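Local coordinates for hypothetical protein Atu0492 (Agrobacterium tumefaciens, PDB 2GMY), which is of unknown function but belongs to the AhpD-like carboxymuconolactone decarboxylase family and may serve in antioxidant defence, at residues V18-L30 with K122-I136. Residues are numbered along the deposited sequence; the frame is centred on the assembly and turned at random.
Sequences VMALENYVQSSGL and KITVAIGAINTWNRI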
loop_
_atom_site.group_PDB
_atom_site.type_symbol
_atom_site.label_atom_id
_atom_site.label_comp_id
_atom_site.label_asym_id
_atom_site.label_seq_id
_atom_site.Cartn_x
_atom_site.Cartn_y
_atom_site.Cartn_z
ATOM N N VAL A 18 -9.116 1.162 30.561
ATOM C CA VAL A 18 -9.746 0.858 29.276
ATOM C C VAL A 18 -11.190 0.419 29.485
ATOM O O VAL A 18 -12.065 0.811 28.715
ATOM C CB VAL A 18 -8.946 -0.177 28.445
ATOM C CG1 VAL A 18 -9.625 -0.423 27.109
ATOM C CG2 VAL A 18 -7.530 0.305 28.199
ATOM N N MET A 19 -11.441 -0.350 30.547
ATOM C CA MET A 19 -12.811 -0.767 30.883
ATOM C C MET A 19 -13.740 0.409 31.206
ATOM O O MET A 19 -14.942 0.350 30.900
ATOM C CB MET A 19 -12.824 -1.797 32.022
ATOM C CG MET A 19 -12.402 -3.199 31.603
ATOM S SD MET A 19 -13.357 -4.026 30.259
ATOM C CE MET A 19 -15.055 -3.576 30.560
ATOM N N ALA A 20 -13.188 1.473 31.793
ATOM C CA ALA A 20 -13.975 2.683 32.065
ATOM C C ALA A 20 -14.403 3.360 30.761
ATOM O O ALA A 20 -15.544 3.826 30.628
ATOM C CB ALA A 20 -13.216 3.643 32.968
ATOM N N LEU A 21 -13.495 3.402 29.788
ATOM C CA LEU A 21 -13.845 3.987 28.491
ATOM C C LEU A 21 -14.914 3.148 27.798
ATOM O O LEU A 21 -15.874 3.689 27.229
ATOM C CB LEU A 21 -12.612 4.140 27.596
ATOM C CG LEU A 21 -12.871 4.732 26.203
ATOM C CD1 LEU A 21 -13.589 6.079 26.259
ATOM C CD2 LEU A 21 -11.550 4.850 25.439
ATOM N N GLU A 22 -14.749 1.827 27.860
ATOM C CA GLU A 22 -15.741 0.896 27.323
ATOM C C GLU A 22 -17.123 1.115 27.957
ATOM O O GLU A 22 -18.142 1.150 27.268
ATOM C CB GLU A 22 -15.266 -0.538 27.554
ATOM C CG GLU A 22 -16.180 -1.620 26.987
ATOM C CD GLU A 22 -16.340 -1.528 25.475
ATOM O OE1 GLU A 22 -15.367 -1.167 24.786
ATOM O OE2 GLU A 22 -17.455 -1.808 24.990
ATOM N N ASN A 23 -17.144 1.288 29.280
ATOM C CA ASN A 23 -18.385 1.569 29.990
ATOM C C ASN A 23 -19.038 2.870 29.511
ATOM O O ASN A 23 -20.262 2.935 29.378
ATOM C CB ASN A 23 -18.094 1.602 31.495
ATOM C CG ASN A 23 -19.349 1.727 32.337
ATOM O OD1 ASN A 23 -20.424 1.216 31.991
ATOM N ND2 ASN A 23 -19.220 2.424 33.462
ATOM N N TYR A 24 -18.235 3.902 29.239
ATOM C CA TYR A 24 -18.805 5.107 28.651
ATOM C C TYR A 24 -19.496 4.786 27.322
ATOM O O TYR A 24 -20.643 5.173 27.107
ATOM C CB TYR A 24 -17.805 6.245 28.441
ATOM C CG TYR A 24 -18.453 7.269 27.555
ATOM C CD1 TYR A 24 -19.474 8.078 28.046
ATOM C CD2 TYR A 24 -18.129 7.354 26.194
ATOM C CE1 TYR A 24 -20.133 8.975 27.229
ATOM C CE2 TYR A 24 -18.786 8.258 25.360
ATOM C CZ TYR A 24 -19.785 9.059 25.888
ATOM O OH TYR A 24 -20.441 9.957 25.081
ATOM N N VAL A 25 -18.785 4.096 26.435
ATOM C CA VAL A 25 -19.327 3.812 25.102
ATOM C C VAL A 25 -20.669 3.103 25.230
ATOM O O VAL A 25 -21.655 3.511 24.610
ATOM C CB VAL A 25 -18.362 2.977 24.248
ATOM C CG1 VAL A 25 -19.037 2.597 22.923
ATOM C CG2 VAL A 25 -17.070 3.778 23.985
ATOM N N GLN A 26 -20.701 2.073 26.078
ATOM C CA GLN A 26 -21.899 1.267 26.287
ATOM C C GLN A 26 -23.110 2.065 26.759
ATOM O O GLN A 26 -24.237 1.763 26.377
ATOM C CB GLN A 26 -21.610 0.132 27.274
ATOM C CG GLN A 26 -20.740 -0.961 26.682
ATOM C CD GLN A 26 -21.257 -1.443 25.336
ATOM O OE1 GLN A 26 -22.382 -1.942 25.223
ATOM N NE2 GLN A 26 -20.442 -1.279 24.303
ATOM N N SER A 27 -22.889 3.081 27.582
ATOM C CA SER A 27 -24.028 3.813 28.124
ATOM C C SER A 27 -24.150 5.200 27.510
ATOM O O SER A 27 -24.845 6.071 28.049
ATOM C CB SER A 27 -23.944 3.897 29.644
ATOM O OG SER A 27 -22.691 4.405 30.046
ATOM N N SER A 28 -23.492 5.397 26.368
ATOM C CA SER A 28 -23.433 6.716 25.747
ATOM C C SER A 28 -24.759 7.204 25.172
ATOM O O SER A 28 -24.942 8.408 24.983
ATOM C CB SER A 28 -22.379 6.730 24.637
ATOM O OG SER A 28 -22.798 5.904 23.570
ATOM N N GLY A 29 -25.672 6.276 24.893
ATOM C CA GLY A 29 -26.940 6.615 24.242
ATOM C C GLY A 29 -26.991 6.223 22.769
ATOM O O GLY A 29 -28.061 6.221 22.162
ATOM N N LEU A 30 -25.839 5.888 22.188
ATOM C CA LEU A 30 -25.824 5.391 20.818
ATOM C C LEU A 30 -26.612 4.100 20.730
ATOM O O LEU A 30 -26.491 3.232 21.603
ATOM C CB LEU A 30 -24.397 5.103 20.349
ATOM C CG LEU A 30 -23.553 6.195 19.699
ATOM C CD1 LEU A 30 -22.325 5.527 19.100
ATOM C CD2 LEU A 30 -24.321 6.957 18.632
ATOM N N LYS A 122 -19.828 10.696 19.790
ATOM C CA LYS A 122 -20.008 9.370 20.425
ATOM C C LYS A 122 -19.486 8.246 19.522
ATOM O O LYS A 122 -18.755 7.359 19.957
ATOM C CB LYS A 122 -21.483 9.130 20.762
ATOM C CG LYS A 122 -22.040 10.110 21.782
ATOM C CD LYS A 122 -23.510 9.835 22.037
ATOM C CE LYS A 122 -24.034 10.751 23.125
ATOM N NZ LYS A 122 -25.490 10.513 23.300
ATOM N N ILE A 123 -19.859 8.306 18.248
ATOM C CA ILE A 123 -19.390 7.334 17.256
ATOM C C ILE A 123 -17.867 7.291 17.170
ATOM O O ILE A 123 -17.263 6.205 17.154
ATOM C CB ILE A 123 -19.976 7.683 15.878
ATOM C CG1 ILE A 123 -21.453 7.299 15.829
ATOM C CG2 ILE A 123 -19.218 6.983 14.725
ATOM C CD1 ILE A 123 -22.202 8.042 14.740
ATOM N N THR A 124 -17.248 8.472 17.110
ATOM C CA THR A 124 -15.809 8.558 16.881
ATOM C C THR A 124 -15.018 8.093 18.115
ATOM O O THR A 124 -13.998 7.424 17.985
ATOM C CB THR A 124 -15.407 9.960 16.374
ATOM O OG1 THR A 124 -16.213 10.296 15.225
ATOM C CG2 THR A 124 -13.945 9.980 15.968
ATOM N N VAL A 125 -15.513 8.403 19.307
ATOM C CA VAL A 125 -14.914 7.840 20.523
ATOM C C VAL A 125 -15.073 6.310 20.533
ATOM O O VAL A 125 -14.144 5.587 20.902
ATOM C CB VAL A 125 -15.558 8.475 21.785
ATOM C CG1 VAL A 125 -15.117 7.757 23.051
ATOM C CG2 VAL A 125 -15.202 9.974 21.860
ATOM N N ALA A 126 -16.241 5.815 20.122
ATOM C CA ALA A 126 -16.466 4.368 20.037
ATOM C C ALA A 126 -15.456 3.716 19.059
ATOM O O ALA A 126 -14.893 2.658 19.349
ATOM C CB ALA A 126 -17.898 4.080 19.612
ATOM N N ILE A 127 -15.207 4.364 17.920
ATOM C CA ILE A 127 -14.213 3.854 16.963
ATOM C C ILE A 127 -12.832 3.837 17.626
ATOM O O ILE A 127 -12.074 2.878 17.479
ATOM C CB ILE A 127 -14.182 4.697 15.669
ATOM C CG1 ILE A 127 -15.512 4.558 14.901
ATOM C CG2 ILE A 127 -13.020 4.258 14.741
ATOM C CD1 ILE A 127 -15.758 5.666 13.847
ATOM N N GLY A 128 -12.508 4.896 18.364
ATOM C CA GLY A 128 -11.231 4.940 19.092
ATOM C C GLY A 128 -11.125 3.796 20.096
ATOM O O GLY A 128 -10.079 3.118 20.169
ATOM N N ALA A 129 -12.201 3.575 20.860
ATOM C CA ALA A 129 -12.219 2.532 21.884
ATOM C C ALA A 129 -11.970 1.134 21.302
ATOM O O ALA A 129 -11.123 0.393 21.806
ATOM C CB ALA A 129 -13.520 2.574 22.681
ATOM N N ILE A 130 -12.666 0.773 20.226
ATOM C CA ILE A 130 -12.453 -0.567 19.673
ATOM C C ILE A 130 -11.050 -0.656 19.084
ATOM O O ILE A 130 -10.399 -1.689 19.173
ATOM C CB ILE A 130 -13.559 -0.994 18.663
ATOM C CG1 ILE A 130 -13.347 -2.448 18.208
ATOM C CG2 ILE A 130 -13.672 -0.006 17.518
ATOM C CD1 ILE A 130 -13.375 -3.486 19.367
ATOM N N ASN A 131 -10.563 0.450 18.522
ATOM C CA ASN A 131 -9.211 0.441 17.976
ATOM C C ASN A 131 -8.153 0.179 19.064
ATOM O O ASN A 131 -7.106 -0.421 18.798
ATOM C CB ASN A 131 -8.930 1.729 17.201
ATOM C CG ASN A 131 -9.268 1.577 15.737
ATOM O OD1 ASN A 131 -8.446 1.123 14.938
ATOM N ND2 ASN A 131 -10.503 1.914 15.377
ATOM N N THR A 132 -8.460 0.604 20.293
ATOM C CA THR A 132 -7.609 0.317 21.442
ATOM C C THR A 132 -7.705 -1.168 21.820
ATOM O O THR A 132 -6.679 -1.845 21.958
ATOM C CB THR A 132 -7.942 1.248 22.617
ATOM O OG1 THR A 132 -7.510 2.579 22.278
ATOM C CG2 THR A 132 -7.207 0.810 23.887
ATOM N N TRP A 133 -8.920 -1.684 21.983
ATOM C CA TRP A 133 -9.072 -3.112 22.301
ATOM C C TRP A 133 -8.400 -3.994 21.245
ATOM O O TRP A 133 -7.729 -4.972 21.583
ATOM C CB TRP A 133 -10.542 -3.509 22.419
ATOM C CG TRP A 133 -11.228 -3.039 23.656
ATOM C CD1 TRP A 133 -12.292 -2.184 23.724
ATOM C CD2 TRP A 133 -10.929 -3.421 25.006
ATOM N NE1 TRP A 133 -12.669 -2.003 25.040
ATOM C CE2 TRP A 133 -11.847 -2.750 25.845
ATOM C CE3 TRP A 133 -9.970 -4.264 25.588
ATOM C CZ2 TRP A 133 -11.838 -2.897 27.252
ATOM C CZ3 TRP A 133 -9.954 -4.408 26.981
ATOM C CH2 TRP A 133 -10.883 -3.725 27.795
ATOM N N ASN A 134 -8.581 -3.663 19.966
ATOM C CA ASN A 134 -7.929 -4.441 18.893
ATOM C C ASN A 134 -6.404 -4.476 19.037
ATOM O O ASN A 134 -5.763 -5.514 18.818
ATOM C CB ASN A 134 -8.284 -3.892 17.515
ATOM C CG ASN A 134 -9.769 -4.040 17.156
ATOM O OD1 ASN A 134 -10.536 -4.832 17.752
ATOM N ND2 ASN A 134 -10.174 -3.291 16.148
ATOM N N ARG A 135 -5.822 -3.330 19.386
ATOM C CA ARG A 135 -4.374 -3.252 19.558
ATOM C C ARG A 135 -3.882 -4.055 20.755
ATOM O O ARG A 135 -2.832 -4.700 20.690
ATOM C CB ARG A 135 -3.938 -1.785 19.631
ATOM C CG ARG A 135 -4.012 -1.130 18.262
ATOM C CD ARG A 135 -3.894 0.397 18.251
ATOM N NE ARG A 135 -3.696 0.826 16.862
ATOM C CZ ARG A 135 -4.675 0.919 15.960
ATOM N NH1 ARG A 135 -5.946 0.657 16.294
ATOM N NH2 ARG A 135 -4.382 1.270 14.717
ATOM N N ILE A 136 -4.653 -4.023 21.841
ATOM C CA ILE A 136 -4.349 -4.824 23.021
ATOM C C ILE A 136 -4.470 -6.313 22.708
ATOM O O ILE A 136 -3.553 -7.087 22.996
ATOM C CB ILE A 136 -5.263 -4.430 24.206
ATOM C CG1 ILE A 136 -4.930 -3.001 24.655
ATOM C CG2 ILE A 136 -5.135 -5.420 25.374
ATOM C CD1 ILE A 136 -6.007 -2.363 25.548
#
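V25 and A126 bring the backbones nearest, where helix 18-26 packs roughly antiparallel on helix 122-136. The axes approach to 9.9 Å at a crossing angle of -144°. This pair belongs to the all-helical fold of the AhpD-like family. Segment 122-136 is part of helix 117-139, whose other sides meet helices 32-45 and 83-96.

Branched side chains of helix 18-26 settle on two alanines in the middle. A129 CB touches both V25 CG2, at 4.0 Å, and L21 CD2. V25 CG1 rests on A126 CB, while L21 CD1 meets V125 CG1. Near V125 the contact borders the second subunit, whose V18 packs on this residue.

Toward the start of helix 18-26, W133 is the main partner. V18 CG1 lies over one face of its six-membered ring, 3.5 Å from the centroid, a CH-pi contact. With chi1 at -178°, V18 CG1 points at the indole and CG2 is left to meet I136 CD1 tip to tip. M19 bends at chi2 and chi3 and brings SD obliquely to the ring, a Met-aromatic contact. W133 NE1 donates to E22 OE1 at 2.8 Å, on the anti side but tilted out of the carboxylate plane, with a bent N-H...O angle of 134°. The other oxygen, OE2, forms a salt bridge with K39, so both oxygens have a partner.

At the opposite end the chain turns after the helix. L30 CG packs on K122 CB, and L30 CD1 reaches I123 CG1. K122 CG crosses Y24 OH; the extended chain beyond it lets K122 NZ donate to S28 O at 2.8 Å.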